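Local atomic coordinates of beta-lactamase (Nostoc sp., PDB entry 6NHS), a protein that probably hydrolyses the beta-lactam ring of penicillin-type antibiotics as a class D serine beta-lactamase. Residues Phe65-Ser70 / Ile165-Arg170; Ala73-Val78 / Glu129-Gln134. All coordinates share one frame; numbering follows the deposited sequence. Where two conformers were deposited one is given.

After strands 35-41 and 46-50 the chain enters helix 65-76, which both contacts share: its first turns belong to contact 1 and its C-terminal end, with the turn that follows, to contact 2. The chain then runs through helices 104-110 and 113-123 to helix 125-135, where contact 2 closes the shorter loop by packing the C-terminal end of helix 65-76 against this helix. Helix 161-172 closes the longer loop at contact 1, so contact 2 nests within it. Contact 1 packs helix 65-76 on helix 161-172, whose Leu168 in turn lies on Phe229 of strand 226-236 in the six-stranded antiparallel sheet. The two meet where the Phe68 ring packs on Ile132.

Contact 1. Residues Phe65-Ser70 / Ile165-Arg170; sequences FKIFNS and IEFLQR. With FMT (formic acid), chain K.
Helices 65-70 and 165-170 run in broadly the same direction, 38° apart, with their axes 11.7 Å from each other at closest approach, a gap bridged by side chains. With its CG anti to the backbone N (chi1 162°), the Phe167 ring extends to helix 65-70, and Phe167 CE2 lies 3.7 Å from Ile67 CG2. Phe167 CZ reaches the backbone, 3.8 Å from Phe68 CA, while Phe167 CE1 sits at the edge of the Phe68 ring, near its plane. Ile67 CD1 meets Leu168 CD2 at 4.2 Å. Ser70 OG donates to Lys66 O at 2.5 Å, on the opposite face of the carbonyl plane from Ser70 N. Lys66 NZ donates to O2 of a bound formic acid, probably from the crystallisation liquor, at 2.6 Å and is hydrogen-bonded to Ser63 OG, which also bonds the formic acid. Ser63 and Lys66 fit the SxxK motif of serine beta-lactamases, in which the serine is the nucleophile. No hydrogen bond crosses between the segments, so their packing rests on van der Waals contact between buried apolar side chains, while polar groups of helix 65-70, the probable active-site lysine among them, turn to other partners.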
loop_
_atom_site.group_PDB
_atom_site.type_symbol
_atom_site.label_atom_id
_atom_site.label_comp_id
_atom_site.label_asym_id
_atom_site.label_seq_id
_atom_site.Cartn_x
_atom_site.Cartn_y
_atom_site.Cartn_z
ATOM N N PHE A 65 4.266 0.776 -0.917
ATOM C CA PHE A 65 4.825 2.002 -1.468
ATOM C C PHE A 65 4.436 2.204 -2.924
ATOM O O PHE A 65 4.537 3.326 -3.427
ATOM C CB PHE A 65 6.350 1.986 -1.320
ATOM C CG PHE A 65 7.010 3.278 -1.709
ATOM C CD1 PHE A 65 6.840 4.414 -0.936
ATOM C CD2 PHE A 65 7.799 3.352 -2.847
ATOM C CE1 PHE A 65 7.441 5.611 -1.290
ATOM C CE2 PHE A 65 8.406 4.545 -3.212
ATOM C CZ PHE A 65 8.227 5.679 -2.428
ATOM N N LYS A 66 3.981 1.146 -3.609
ATOM C CA LYS A 66 3.562 1.288 -5.001
ATOM C C LYS A 66 2.441 2.309 -5.153
ATOM O O LYS A 66 2.305 2.919 -6.220
ATOM C CB LYS A 66 3.118 -0.065 -5.570
ATOM C CG LYS A 66 4.248 -1.061 -5.802
ATOM C CD LYS A 66 3.727 -2.307 -6.529
ATOM C CE LYS A 66 4.867 -3.214 -6.989
ATOM N NZ LYS A 66 5.517 -3.955 -5.877
ATOM N N ILE A 67 1.628 2.507 -4.110
ATOM C CA ILE A 67 0.577 3.522 -4.179
ATOM C C ILE A 67 1.193 4.908 -4.330
ATOM O O ILE A 67 0.837 5.671 -5.235
ATOM C CB ILE A 67 -0.336 3.446 -2.942
ATOM C CG1 ILE A 67 -1.040 2.085 -2.863
ATOM C CG2 ILE A 67 -1.351 4.590 -2.964
ATOM C CD1 ILE A 67 -1.748 1.848 -1.515
ATOM N N PHE A 68 2.137 5.244 -3.446
ATOM C CA PHE A 68 2.837 6.525 -3.532
ATOM C C PHE A 68 3.648 6.625 -4.820
ATOM O O PHE A 68 3.604 7.644 -5.519
ATOM C CB PHE A 68 3.738 6.693 -2.310
ATOM C CG PHE A 68 4.524 7.974 -2.303
ATOM C CD1 PHE A 68 5.758 8.050 -2.927
ATOM C CD2 PHE A 68 4.031 9.099 -1.661
ATOM C CE1 PHE A 68 6.486 9.233 -2.921
ATOM C CE2 PHE A 68 4.757 10.281 -1.646
ATOM C CZ PHE A 68 5.980 10.346 -2.283
ATOM N N ASN A 69 4.400 5.569 -5.147
ATOM C CA ASN A 69 5.256 5.587 -6.332
ATOM C C ASN A 69 4.441 5.808 -7.605
ATOM O O ASN A 69 4.874 6.535 -8.509
ATOM C CB ASN A 69 6.042 4.274 -6.409
ATOM C CG ASN A 69 7.394 4.416 -7.108
ATOM O OD1 ASN A 69 7.705 5.451 -7.698
ATOM N ND2 ASN A 69 8.205 3.358 -7.038
ATOM N N SER A 70 3.258 5.191 -7.690
ATOM C CA SER A 70 2.406 5.345 -8.869
ATOM C C SER A 70 1.976 6.794 -9.054
ATOM O O SER A 70 1.958 7.307 -10.179
ATOM C CB SER A 70 1.161 4.454 -8.750
ATOM O OG SER A 70 1.496 3.086 -8.584
ATOM N N ILE A 165 -2.844 5.346 6.882
ATOM C CA ILE A 165 -4.191 5.913 6.905
ATOM C C ILE A 165 -4.154 7.393 6.535
ATOM O O ILE A 165 -4.910 7.855 5.672
ATOM C CB ILE A 165 -4.833 5.706 8.290
ATOM C CG1 ILE A 165 -4.960 4.217 8.616
ATOM C CG2 ILE A 165 -6.191 6.389 8.359
ATOM C CD1 ILE A 165 -6.011 3.525 7.818
ATOM N N GLU A 166 -3.281 8.159 7.197
ATOM C CA GLU A 166 -3.210 9.594 6.937
ATOM C C GLU A 166 -2.922 9.875 5.468
ATOM O O GLU A 166 -3.566 10.732 4.852
ATOM C CB GLU A 166 -2.146 10.232 7.838
ATOM C CG GLU A 166 -1.677 11.601 7.389
ATOM C CD GLU A 166 -2.584 12.726 7.836
ATOM O OE1 GLU A 166 -3.797 12.491 8.034
ATOM O OE2 GLU A 166 -2.072 13.855 7.998
ATOM N N PHE A 167 -1.973 9.139 4.886
ATOM C CA PHE A 167 -1.641 9.305 3.476
ATOM C C PHE A 167 -2.849 9.005 2.587
ATOM O O PHE A 167 -3.192 9.794 1.699
ATOM C CB PHE A 167 -0.437 8.409 3.139
ATOM C CG PHE A 167 -0.248 8.145 1.664
ATOM C CD1 PHE A 167 -0.051 9.186 0.772
ATOM C CD2 PHE A 167 -0.243 6.845 1.176
ATOM C CE1 PHE A 167 0.121 8.941 -0.580
ATOM C CE2 PHE A 167 -0.072 6.594 -0.174
ATOM C CZ PHE A 167 0.118 7.644 -1.049
ATOM N N LEU A 168 -3.527 7.882 2.831
ATOM C CA LEU A 168 -4.646 7.499 1.972
ATOM C C LEU A 168 -5.814 8.470 2.109
ATOM O O LEU A 168 -6.471 8.807 1.115
ATOM C CB LEU A 168 -5.095 6.078 2.303
ATOM C CG LEU A 168 -4.105 4.980 1.925
ATOM C CD1 LEU A 168 -4.543 3.656 2.516
ATOM C CD2 LEU A 168 -3.987 4.887 0.401
ATOM N N GLN A 169 -6.085 8.924 3.332
ATOM C CA GLN A 169 -7.181 9.857 3.560
ATOM C C GLN A 169 -6.910 11.210 2.906
ATOM O O GLN A 169 -7.799 11.781 2.263
ATOM C CB GLN A 169 -7.418 9.997 5.064
ATOM C CG GLN A 169 -8.575 10.886 5.438
ATOM C CD GLN A 169 -8.146 12.301 5.728
ATOM O OE1 GLN A 169 -8.898 13.245 5.493
ATOM N NE2 GLN A 169 -6.932 12.461 6.253
ATOM N N ARG A 170 -5.687 11.734 3.048
ATOM C CA ARG A 170 -5.323 12.975 2.365
ATOM C C ARG A 170 -5.387 12.815 0.854
ATOM O O ARG A 170 -5.824 13.728 0.140
ATOM C CB ARG A 170 -3.922 13.417 2.779
ATOM C CG ARG A 170 -3.814 13.866 4.239
ATOM C CD ARG A 170 -2.458 14.491 4.471
ATOM N NE ARG A 170 -2.385 15.848 3.932
ATOM C CZ ARG A 170 -1.257 16.435 3.543
ATOM N NH1 ARG A 170 -0.107 15.774 3.610
ATOM N NH2 ARG A 170 -1.280 17.680 3.080
HETATM C C FMT K . 8.154 -2.671 -5.203
HETATM O O1 FMT K . 7.656 -1.730 -5.770
HETATM O O2 FMT K . 7.514 -3.343 -4.394
#

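Contact 2. Residues Ala73-Val78 / Glu129-Gln134; sequences ALETGV and EKFIKQ
Glu75 and Thr76, in the last turn of helix 65-76, both touch the ring of Phe131 on helix 129-134. Glu75 does so through its aliphatic part: Glu75 CG lies 4.2 Å from Phe131 CZ, and the chain then turns at chi2 (66°), carrying the carboxylate away from the ring. There Glu75 OE1 is hydrogen-bonded to Ser179 N and Thr182 OG1, linking this helix to the start of helix 180-189. Thr76 makes the nearer approach with its methyl group, CG2 standing 3.7 Å from Phe131 CE2 and 4.2 Å from Phe131 CZ. Its chi1 of 58° splits the two branches: CG2 lies anti to the carbonyl carbon and points to the ring, meeting it obliquely, while OG1 hydrogen-bonds to Val72 O one turn back along the helix. Both segments belong to the helical region of the penicillin-binding transpeptidase fold, and the Phe131 ring lies between helices 65-76 and 125-135, also touching Phe68 and Val72. At Gly77 the backbone departs from helical angles, with a positive phi of 83°, and its N makes weak bonds to Ala73 O and Leu74 O. Val78 follows, with a weak bond of its own from N to Ala73 O, while its carbonyl O accepts from Lys122 NZ and its side chain rests on Ile123.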
loop_
_atom_site.group_PDB
_atom_site.type_symbol
_atom_site.label_atom_id
_atom_site.label_comp_id
_atom_site.label_asym_id
_atom_site.label_seq_id
_atom_site.Cartn_x
_atom_site.Cartn_y
_atom_site.Cartn_z
ATOM N N ALA A 73 5.042 8.886 -10.194
ATOM C CA ALA A 73 5.450 8.503 -11.543
ATOM C C ALA A 73 4.524 9.111 -12.586
ATOM O O ALA A 73 4.980 9.659 -13.594
ATOM C CB ALA A 73 5.479 6.978 -11.668
ATOM N N LEU A 74 3.215 9.019 -12.359
ATOM C CA LEU A 74 2.257 9.615 -13.286
ATOM C C LEU A 74 2.328 11.135 -13.255
ATOM O O LEU A 74 2.276 11.783 -14.307
ATOM C CB LEU A 74 0.839 9.141 -12.953
ATOM C CG LEU A 74 0.557 7.679 -13.327
ATOM C CD1 LEU A 74 -0.683 7.163 -12.571
ATOM C CD2 LEU A 74 0.386 7.519 -14.841
ATOM N N GLU A 75 2.445 11.722 -12.061
ATOM C CA GLU A 75 2.454 13.178 -11.960
ATOM C C GLU A 75 3.667 13.779 -12.661
ATOM O O GLU A 75 3.548 14.799 -13.350
ATOM C CB GLU A 75 2.419 13.612 -10.495
ATOM C CG GLU A 75 2.162 15.097 -10.313
ATOM C CD GLU A 75 0.774 15.510 -10.770
ATOM O OE1 GLU A 75 -0.139 14.656 -10.780
ATOM O OE2 GLU A 75 0.590 16.691 -11.117
ATOM N N THR A 76 4.846 13.173 -12.480
ATOM C CA THR A 76 6.056 13.656 -13.138
ATOM C C THR A 76 6.097 13.289 -14.609
ATOM O O THR A 76 6.903 13.853 -15.354
ATOM C CB THR A 76 7.309 13.087 -12.468
ATOM O OG1 THR A 76 7.253 11.652 -12.497
ATOM C CG2 THR A 76 7.427 13.576 -11.019
ATOM N N GLY A 77 5.278 12.332 -15.032
ATOM C CA GLY A 77 5.252 11.936 -16.421
ATOM C C GLY A 77 6.311 10.940 -16.824
ATOM O O GLY A 77 6.533 10.753 -18.026
ATOM N N VAL A 78 6.970 10.274 -15.868
ATOM C CA VAL A 78 7.929 9.249 -16.264
ATOM C C VAL A 78 7.209 8.011 -16.781
ATOM O O VAL A 78 7.825 7.167 -17.445
ATOM C CB VAL A 78 8.897 8.898 -15.115
ATOM C CG1 VAL A 78 9.562 10.186 -14.542
ATOM C CG2 VAL A 78 8.207 8.097 -14.040
ATOM N N GLU A 129 12.578 12.829 -3.248
ATOM C CA GLU A 129 12.653 13.431 -1.920
ATOM C C GLU A 129 11.664 14.585 -1.776
ATOM O O GLU A 129 11.034 14.744 -0.727
ATOM C CB GLU A 129 14.082 13.903 -1.633
ATOM C CG GLU A 129 14.390 13.974 -0.139
ATOM C CD GLU A 129 15.674 14.707 0.171
ATOM O OE1 GLU A 129 16.634 14.618 -0.622
ATOM O OE2 GLU A 129 15.718 15.386 1.215
ATOM N N LYS A 130 11.520 15.407 -2.822
ATOM C CA LYS A 130 10.583 16.526 -2.759
ATOM C C LYS A 130 9.157 16.037 -2.538
ATOM O O LYS A 130 8.437 16.559 -1.678
ATOM C CB LYS A 130 10.665 17.369 -4.035
ATOM C CG LYS A 130 11.913 18.227 -4.142
ATOM C CD LYS A 130 11.784 19.261 -5.253
ATOM C CE LYS A 130 13.145 19.789 -5.679
ATOM N NZ LYS A 130 13.991 20.151 -4.509
ATOM N N PHE A 131 8.731 15.028 -3.305
ATOM C CA PHE A 131 7.367 14.524 -3.152
ATOM C C PHE A 131 7.169 13.842 -1.803
ATOM O O PHE A 131 6.115 13.999 -1.174
ATOM C CB PHE A 131 7.024 13.564 -4.293
ATOM C CG PHE A 131 6.513 14.254 -5.527
ATOM C CD1 PHE A 131 5.170 14.590 -5.643
ATOM C CD2 PHE A 131 7.375 14.576 -6.566
ATOM C CE1 PHE A 131 4.691 15.232 -6.780
ATOM C CE2 PHE A 131 6.907 15.213 -7.706
ATOM C CZ PHE A 131 5.564 15.546 -7.815
ATOM N N ILE A 132 8.169 13.081 -1.346
ATOM C CA ILE A 132 8.088 12.430 -0.038
ATOM C C ILE A 132 7.833 13.463 1.054
ATOM O O ILE A 132 6.970 13.285 1.922
ATOM C CB ILE A 132 9.374 11.627 0.237
ATOM C CG1 ILE A 132 9.418 10.351 -0.613
ATOM C CG2 ILE A 132 9.484 11.286 1.712
ATOM C CD1 ILE A 132 8.558 9.209 -0.078
ATOM N N LYS A 133 8.582 14.562 1.028
ATOM C CA LYS A 133 8.452 15.565 2.079
ATOM C C LYS A 133 7.198 16.413 1.901
ATOM O O LYS A 133 6.556 16.784 2.890
ATOM C CB LYS A 133 9.708 16.436 2.115
ATOM C CG LYS A 133 10.949 15.665 2.545
ATOM C CD LYS A 133 12.156 16.570 2.712
ATOM C CE LYS A 133 13.324 15.809 3.322
ATOM N NZ LYS A 133 14.526 16.673 3.547
ATOM N N GLN A 134 6.822 16.721 0.657
ATOM C CA GLN A 134 5.602 17.492 0.429
ATOM C C GLN A 134 4.371 16.715 0.881
ATOM O O GLN A 134 3.468 17.277 1.517
ATOM C CB GLN A 134 5.500 17.865 -1.049
ATOM C CG GLN A 134 4.543 18.995 -1.360
ATOM C CD GLN A 134 4.700 19.504 -2.784
ATOM O OE1 GLN A 134 4.099 20.509 -3.165
ATOM N NE2 GLN A 134 5.513 18.809 -3.579
#